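PDB 3AS8: magnetosome protein MamA from Magnetospirillum gryphiswaldense, which probably serves as a TPR scaffold that recognises copies of itself and assembles into complexes associated with the magnetosome. Local coordinates for residues 29-32 with 33-36; 38-42 with 43-47; 94-97 with 98-102. All blocks are in the same frame, centred on the assembly; numbering follows the deposited sequence.

Interaction 1: residues 29-32 with 33-36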
loop_
_atom_site.group_PDB
_atom_site.type_symbol
_atom_site.label_atom_id
_atom_site.label_comp_id
_atom_site.label_asym_id
_atom_site.label_seq_id
_atom_site.Cartn_x
_atom_site.Cartn_y
_atom_site.Cartn_z
ATOM N N VAL A 29 -4.703 20.573 -9.635
ATOM C CA VAL A 29 -4.953 21.744 -10.479
ATOM C C VAL A 29 -4.065 21.760 -11.749
ATOM O O VAL A 29 -4.536 21.979 -12.847
ATOM C CB VAL A 29 -4.776 23.084 -9.711
ATOM C CG1 VAL A 29 -4.766 24.232 -10.695
ATOM C CG2 VAL A 29 -5.927 23.265 -8.591
ATOM N N MET A 30 -2.782 21.567 -11.587
ATOM C CA MET A 30 -1.855 21.559 -12.728
ATOM C C MET A 30 -1.983 20.325 -13.598
ATOM O O MET A 30 -2.007 20.427 -14.843
ATOM C CB MET A 30 -0.401 21.691 -12.259
ATOM C CG MET A 30 0.013 23.018 -11.540
ATOM S SD MET A 30 -0.078 24.461 -12.617
ATOM C CE MET A 30 -1.557 25.250 -12.047
ATOM N N LEU A 31 -1.991 19.141 -13.006
ATOM C CA LEU A 31 -1.911 17.911 -13.846
ATOM C C LEU A 31 -3.189 17.633 -14.613
ATOM O O LEU A 31 -3.150 17.024 -15.685
ATOM C CB LEU A 31 -1.387 16.680 -13.090
ATOM C CG LEU A 31 0.079 16.670 -12.585
ATOM C CD1 LEU A 31 0.383 15.487 -11.612
ATOM C CD2 LEU A 31 1.144 16.889 -13.657
ATOM N N GLU A 32 -4.316 18.129 -14.126
ATOM C CA GLU A 32 -5.550 18.038 -14.878
ATOM C C GLU A 32 -5.452 18.734 -16.250
ATOM O O GLU A 32 -6.211 18.405 -17.175
ATOM C CB GLU A 32 -6.680 18.709 -14.101
ATOM C CG GLU A 32 -7.341 17.783 -13.092
ATOM C CD GLU A 32 -8.535 18.407 -12.322
ATOM O OE1 GLU A 32 -8.668 19.652 -12.262
ATOM O OE2 GLU A 32 -9.343 17.629 -11.776
ATOM N N GLN A 33 -4.539 19.688 -16.363
ATOM C CA GLN A 33 -4.416 20.499 -17.558
ATOM C C GLN A 33 -3.470 19.879 -18.558
ATOM O O GLN A 33 -3.271 20.449 -19.649
ATOM C CB GLN A 33 -3.929 21.908 -17.178
ATOM C CG GLN A 33 -4.949 22.648 -16.344
ATOM C CD GLN A 33 -4.503 24.043 -15.987
ATOM O OE1 GLN A 33 -4.471 24.899 -16.867
ATOM N NE2 GLN A 33 -4.169 24.289 -14.705
ATOM N N VAL A 34 -2.820 18.772 -18.179
ATOM C CA VAL A 34 -2.021 18.006 -19.141
ATOM C C VAL A 34 -2.440 16.539 -19.322
ATOM O O VAL A 34 -2.128 15.934 -20.366
ATOM C CB VAL A 34 -0.484 18.097 -18.886
ATOM C CG1 VAL A 34 -0.069 17.693 -17.498
ATOM C CG2 VAL A 34 0.247 17.254 -19.939
ATOM N N TYR A 35 -3.146 15.964 -18.345
ATOM C CA TYR A 35 -3.528 14.558 -18.439
ATOM C C TYR A 35 -4.450 14.380 -19.635
ATOM O O TYR A 35 -5.391 15.130 -19.802
ATOM C CB TYR A 35 -4.219 14.032 -17.153
ATOM C CG TYR A 35 -4.767 12.652 -17.349
ATOM C CD1 TYR A 35 -3.898 11.561 -17.495
ATOM C CD2 TYR A 35 -6.132 12.417 -17.425
ATOM C CE1 TYR A 35 -4.385 10.230 -17.751
ATOM C CE2 TYR A 35 -6.638 11.084 -17.639
ATOM C CZ TYR A 35 -5.752 10.018 -17.818
ATOM O OH TYR A 35 -6.245 8.750 -18.038
ATOM N N ASP A 36 -4.218 13.318 -20.403
ATOM C CA ASP A 36 -4.988 13.051 -21.617
ATOM C C ASP A 36 -4.990 11.532 -21.762
ATOM O O ASP A 36 -3.926 10.953 -21.948
ATOM C CB ASP A 36 -4.307 13.733 -22.826
ATOM C CG ASP A 36 -5.054 13.506 -24.127
ATOM O OD1 ASP A 36 -4.780 14.239 -25.094
ATOM O OD2 ASP A 36 -5.939 12.621 -24.147
HETATM O O HOH W 1 -5.764 18.115 -19.858
#

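Interaction 2: residues 38-42 with 43-47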
loop_
_atom_site.group_PDB
_atom_site.type_symbol
_atom_site.label_atom_id
_atom_site.label_comp_id
_atom_site.label_asym_id
_atom_site.label_seq_id
_atom_site.Cartn_x
_atom_site.Cartn_y
_atom_site.Cartn_z
ATOM N N ASP A 38 -5.796 9.703 -24.239
ATOM C CA ASP A 38 -5.397 9.195 -25.594
ATOM C C ASP A 38 -3.890 9.280 -25.812
ATOM O O ASP A 38 -3.307 8.351 -26.383
ATOM C CB ASP A 38 -6.072 9.932 -26.749
ATOM C CG ASP A 38 -7.434 10.434 -26.393
ATOM O OD1 ASP A 38 -7.525 11.663 -26.120
ATOM O OD2 ASP A 38 -8.379 9.598 -26.363
ATOM N N ALA A 39 -3.270 10.388 -25.370
ATOM C CA ALA A 39 -1.804 10.515 -25.398
ATOM C C ALA A 39 -1.328 10.204 -23.978
ATOM O O ALA A 39 -0.759 11.053 -23.271
ATOM C CB ALA A 39 -1.366 11.913 -25.858
ATOM N N PHE A 40 -1.559 8.965 -23.570
ATOM C CA PHE A 40 -1.264 8.541 -22.199
ATOM C C PHE A 40 0.221 8.650 -21.682
ATOM O O PHE A 40 1.125 8.098 -22.285
ATOM C CB PHE A 40 -1.786 7.133 -21.996
ATOM C CG PHE A 40 -1.912 6.776 -20.550
ATOM C CD1 PHE A 40 -3.017 7.214 -19.812
ATOM C CD2 PHE A 40 -0.877 6.088 -19.893
ATOM C CE1 PHE A 40 -3.117 6.925 -18.471
ATOM C CE2 PHE A 40 -0.984 5.793 -18.533
ATOM C CZ PHE A 40 -2.086 6.211 -17.839
ATOM N N ASP A 41 0.431 9.293 -20.515
ATOM C CA ASP A 41 1.772 9.538 -19.900
ATOM C C ASP A 41 1.773 8.972 -18.481
ATOM O O ASP A 41 1.022 9.490 -17.645
ATOM C CB ASP A 41 1.996 11.049 -19.870
ATOM C CG ASP A 41 3.323 11.505 -19.188
ATOM O OD1 ASP A 41 3.872 10.916 -18.205
ATOM O OD2 ASP A 41 3.819 12.554 -19.640
ATOM N N VAL A 42 2.596 7.936 -18.205
ATOM C CA VAL A 42 2.451 7.133 -16.941
ATOM C C VAL A 42 2.830 7.979 -15.729
ATOM O O VAL A 42 2.198 7.897 -14.672
ATOM C CB VAL A 42 3.240 5.769 -16.952
ATOM C CG1 VAL A 42 4.717 5.962 -17.032
ATOM C CG2 VAL A 42 2.937 4.934 -15.691
ATOM N N GLU A 43 3.789 8.868 -15.904
ATOM C CA GLU A 43 4.277 9.670 -14.771
ATOM C C GLU A 43 3.247 10.746 -14.363
ATOM O O GLU A 43 3.089 11.042 -13.158
ATOM C CB GLU A 43 5.616 10.241 -15.189
ATOM C CG GLU A 43 6.648 10.335 -14.116
ATOM C CD GLU A 43 6.912 9.060 -13.364
ATOM O OE1 GLU A 43 6.938 9.149 -12.114
ATOM O OE2 GLU A 43 7.116 7.996 -13.985
ATOM N N VAL A 44 2.517 11.264 -15.363
ATOM C CA VAL A 44 1.433 12.188 -15.158
ATOM C C VAL A 44 0.267 11.403 -14.504
ATOM O O VAL A 44 -0.245 11.831 -13.440
ATOM C CB VAL A 44 1.022 12.888 -16.472
ATOM C CG1 VAL A 44 -0.360 13.563 -16.316
ATOM C CG2 VAL A 44 2.143 13.910 -16.916
ATOM N N ALA A 45 -0.104 10.225 -15.059
ATOM C CA ALA A 45 -1.208 9.452 -14.472
ATOM C C ALA A 45 -0.928 8.977 -13.010
ATOM O O ALA A 45 -1.812 9.021 -12.141
ATOM C CB ALA A 45 -1.632 8.251 -15.372
ATOM N N LEU A 46 0.305 8.595 -12.739
ATOM C CA LEU A 46 0.710 8.177 -11.426
ATOM C C LEU A 46 0.615 9.296 -10.392
ATOM O O LEU A 46 0.048 9.100 -9.304
ATOM C CB LEU A 46 2.106 7.685 -11.462
ATOM C CG LEU A 46 2.786 7.514 -10.091
ATOM C CD1 LEU A 46 2.019 6.444 -9.181
ATOM C CD2 LEU A 46 4.231 7.106 -10.221
ATOM N N HIS A 47 1.178 10.459 -10.718
ATOM C CA HIS A 47 1.138 11.573 -9.799
ATOM C C HIS A 47 -0.262 12.188 -9.614
ATOM O O HIS A 47 -0.652 12.538 -8.497
ATOM C CB HIS A 47 2.276 12.519 -10.152
ATOM C CG HIS A 47 3.609 11.947 -9.782
ATOM N ND1 HIS A 47 4.420 11.262 -10.677
ATOM C CD2 HIS A 47 4.200 11.821 -8.567
ATOM C CE1 HIS A 47 5.493 10.820 -10.034
ATOM N NE2 HIS A 47 5.390 11.151 -8.761
HETATM O O HOH W 2 5.586 8.846 -18.331
#

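Interaction 3: residues 94-97 with 98-102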
loop_
_atom_site.group_PDB
_atom_site.type_symbol
_atom_site.label_atom_id
_atom_site.label_comp_id
_atom_site.label_asym_id
_atom_site.label_seq_id
_atom_site.Cartn_x
_atom_site.Cartn_y
_atom_site.Cartn_z
ATOM N N LEU A 94 -7.983 -7.533 -5.553
ATOM C CA LEU A 94 -7.147 -6.821 -6.526
ATOM C C LEU A 94 -5.754 -6.473 -5.940
ATOM O O LEU A 94 -4.763 -6.290 -6.677
ATOM C CB LEU A 94 -7.873 -5.533 -6.990
ATOM C CG LEU A 94 -9.214 -5.801 -7.684
ATOM C CD1 LEU A 94 -9.804 -4.491 -8.258
ATOM C CD2 LEU A 94 -9.019 -6.895 -8.788
ATOM N N ALA A 95 -5.735 -6.320 -4.641
ATOM C CA ALA A 95 -4.533 -5.908 -3.915
ATOM C C ALA A 95 -3.481 -7.012 -3.972
ATOM O O ALA A 95 -2.341 -6.742 -4.196
ATOM C CB ALA A 95 -4.915 -5.528 -2.466
ATOM N N VAL A 96 -3.895 -8.294 -3.908
ATOM C CA VAL A 96 -2.946 -9.376 -3.691
ATOM C C VAL A 96 -1.855 -9.494 -4.757
ATOM O O VAL A 96 -0.657 -9.474 -4.420
ATOM C CB VAL A 96 -3.733 -10.726 -3.424
ATOM C CG1 VAL A 96 -2.891 -11.895 -3.731
ATOM C CG2 VAL A 96 -4.253 -10.685 -1.987
ATOM N N PRO A 97 -2.248 -9.610 -6.050
ATOM C CA PRO A 97 -1.212 -9.729 -7.079
ATOM C C PRO A 97 -0.231 -8.552 -7.138
ATOM O O PRO A 97 0.950 -8.767 -7.403
ATOM C CB PRO A 97 -1.997 -9.835 -8.413
ATOM C CG PRO A 97 -3.431 -10.015 -8.036
ATOM C CD PRO A 97 -3.621 -9.696 -6.587
ATOM N N LEU A 98 -0.700 -7.345 -6.874
ATOM C CA LEU A 98 0.159 -6.186 -6.923
ATOM C C LEU A 98 1.167 -6.232 -5.762
ATOM O O LEU A 98 2.363 -6.017 -5.952
ATOM C CB LEU A 98 -0.693 -4.877 -6.860
ATOM C CG LEU A 98 -1.635 -4.586 -8.085
ATOM C CD1 LEU A 98 -2.692 -3.484 -7.778
ATOM C CD2 LEU A 98 -0.863 -4.244 -9.328
ATOM N N LEU A 99 0.656 -6.491 -4.555
ATOM C CA LEU A 99 1.533 -6.583 -3.383
ATOM C C LEU A 99 2.518 -7.778 -3.439
ATOM O O LEU A 99 3.620 -7.630 -2.956
ATOM C CB LEU A 99 0.731 -6.576 -2.064
ATOM C CG LEU A 99 -0.144 -5.373 -1.833
ATOM C CD1 LEU A 99 -1.003 -5.549 -0.539
ATOM C CD2 LEU A 99 0.596 -4.022 -1.811
ATOM N N VAL A 100 2.127 -8.947 -3.976
ATOM C CA VAL A 100 3.082 -10.006 -4.236
ATOM C C VAL A 100 4.220 -9.503 -5.090
ATOM O O VAL A 100 5.384 -9.789 -4.833
ATOM C CB VAL A 100 2.390 -11.265 -4.842
ATOM C CG1 VAL A 100 3.412 -12.411 -5.365
ATOM C CG2 VAL A 100 1.377 -11.829 -3.817
ATOM N N LYS A 101 3.904 -8.763 -6.157
ATOM C CA LYS A 101 4.929 -8.345 -7.086
ATOM C C LYS A 101 5.797 -7.293 -6.461
ATOM O O LYS A 101 7.023 -7.306 -6.598
ATOM C CB LYS A 101 4.248 -7.821 -8.362
ATOM C CG LYS A 101 5.221 -7.239 -9.412
ATOM C CD LYS A 101 4.398 -6.527 -10.545
ATOM C CE LYS A 101 5.212 -6.339 -11.816
ATOM N NZ LYS A 101 5.416 -7.568 -12.572
ATOM N N VAL A 102 5.207 -6.400 -5.705
ATOM C CA VAL A 102 6.004 -5.355 -5.054
ATOM C C VAL A 102 6.893 -5.980 -3.988
ATOM O O VAL A 102 8.083 -5.674 -3.946
ATOM C CB VAL A 102 5.148 -4.258 -4.418
ATOM C CG1 VAL A 102 5.995 -3.335 -3.620
ATOM C CG2 VAL A 102 4.300 -3.523 -5.470
#

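Interaction 1: residues 29-32 with 33-36
The flat carboxamide of Q33 meets the carbonyl of V29: NE2 of Q33 donates to O of V29 at 3.0 Å, and that oxygen lies almost in the amide plane, only 3° out of it. The N-H points nearly straight at its acceptor (171°), yet it arrives from above the carbonyl plane of V29. Close to the same nitrogen stands the methyl CE of M30, 3.8 Å from NE2 of Q33. The setting is the end of helix 24-31 in a tetratricopeptide repeat array, where a side chain folds back to serve a carbonyl of the last turn. Q33 keeps CG beside its own backbone N (chi1 -66°) and runs extended beyond it, which carries the amide back along the helix, side by side with the side chains of V29 and M30. With an alanine here, the V29 carbonyl would probably lose its side-chain donor and CE of M30 one of its neighbours. Q33 N bonds to O of M30 at 3.0 Å, and O of L31 takes two donors, Y35 N nearly in line with the C=O and V34 N from above its plane. On the apolar side CD2 of L31 lies alongside CG1 of V34 at 4.1 Å, and L31 continues onto L48 of helix 42-54. The carboxylate of E32 turns elsewhere, its OE2 hydrogen-bonded to the hydroxyl of Y52, while M30 and Q33 both rest on Y11 of helix 5-20. As the chain leaves the helix, a water ties the two sides of the turn together, donating to O of E32 at 2.7 Å and to O of Y35 at 3.0 Å.

Interaction 2: residues 38-42 with 43-47
F40 brings the end of its ring to the first turn of helix 42-54, where CZ meets CB of A45 obliquely at 3.2 Å, doubtfully short for two carbons. The ring also packs against S68 and D71 of helix 58-71, joining this turn to the next helix. D41 follows as the N-cap. Its CG lies anti to the backbone N (chi1 177°), which brings OD1 round to the first N-H groups of the helix: it accepts from V44 N at 3.2 Å, from above the carboxylate plane, and more weakly from E43 N at 3.1 Å. A water donates to D41 OD1 and accepts from E43 N. The other oxygen, OD2, stands 3.5 Å from CG2 of V44, the two side chains crossing at about a right angle, and it forms a salt bridge with R12 of helix 5-20. From the backbone, D41 O takes A45 N at 2.9 Å, and V42 O takes L46 N in the same helical pattern. One carboxylate thus has a helix start on one oxygen and an arginine on the other, and both the helix dipole and the R12 charge would be expected to favour its ionised form.

Interaction 3: residues 94-97 with 98-102
V100 lies one turn on from V96: its CG2 sits beside the backbone N while CG1 is anti to it (chi1 171°). That setting lays CG2 over the preceding turn, 3.2 Å from O of V96 and 4.3 Å from CG1 of V96. L98 and L99 put CG where V100 puts CG2, beside the backbone N and anti to the carbonyl carbon. In L98 (chi1 -66°) this leans the chain back so that CD1 reaches O of L94 at 3.7 Å; in L99 it sets CG 3.5 Å from O of A95, with CD1 near CB of A95. L99 also packs on L116 of helix 110-122, whereas A95 touches Y86 of helix 76-88. K101 runs extended until its last bend, and its NZ forms a salt bridge with D74. Three i to i+4 bonds join 94-97 to 98-102: L99 N to A95 O, V100 N to V96 O and, longer at 3.2 Å, K101 N to P97 O. Having no N-H, the tertiary amide nitrogen of P97 cannot bond to the turn before, and the helix is kinked there; from L99 N onward the i to i+4 bonds run on, while V96 packs on helix 110-122.

The three sites sample one solenoid of paired helices at successive points. Interactions 1 and 2 lie in series on helix 24-31, its exit loop and helix 42-54, with centres 10 Å apart, and they touch directly: Y35 CE1 meets F40 CE1 at 3.6 Å, and CD1 of L31 packs on CB of H47 at 3.8 Å. One thus ends a helix and the other begins its successor, with apolar packing joining them. Interaction 3 lies farther along the array, in a later tetratricopeptide region, its nearest atoms about 11 Å from interaction 2 and about 16 Å from interaction 1, and shows the interior of a helix instead of its ends.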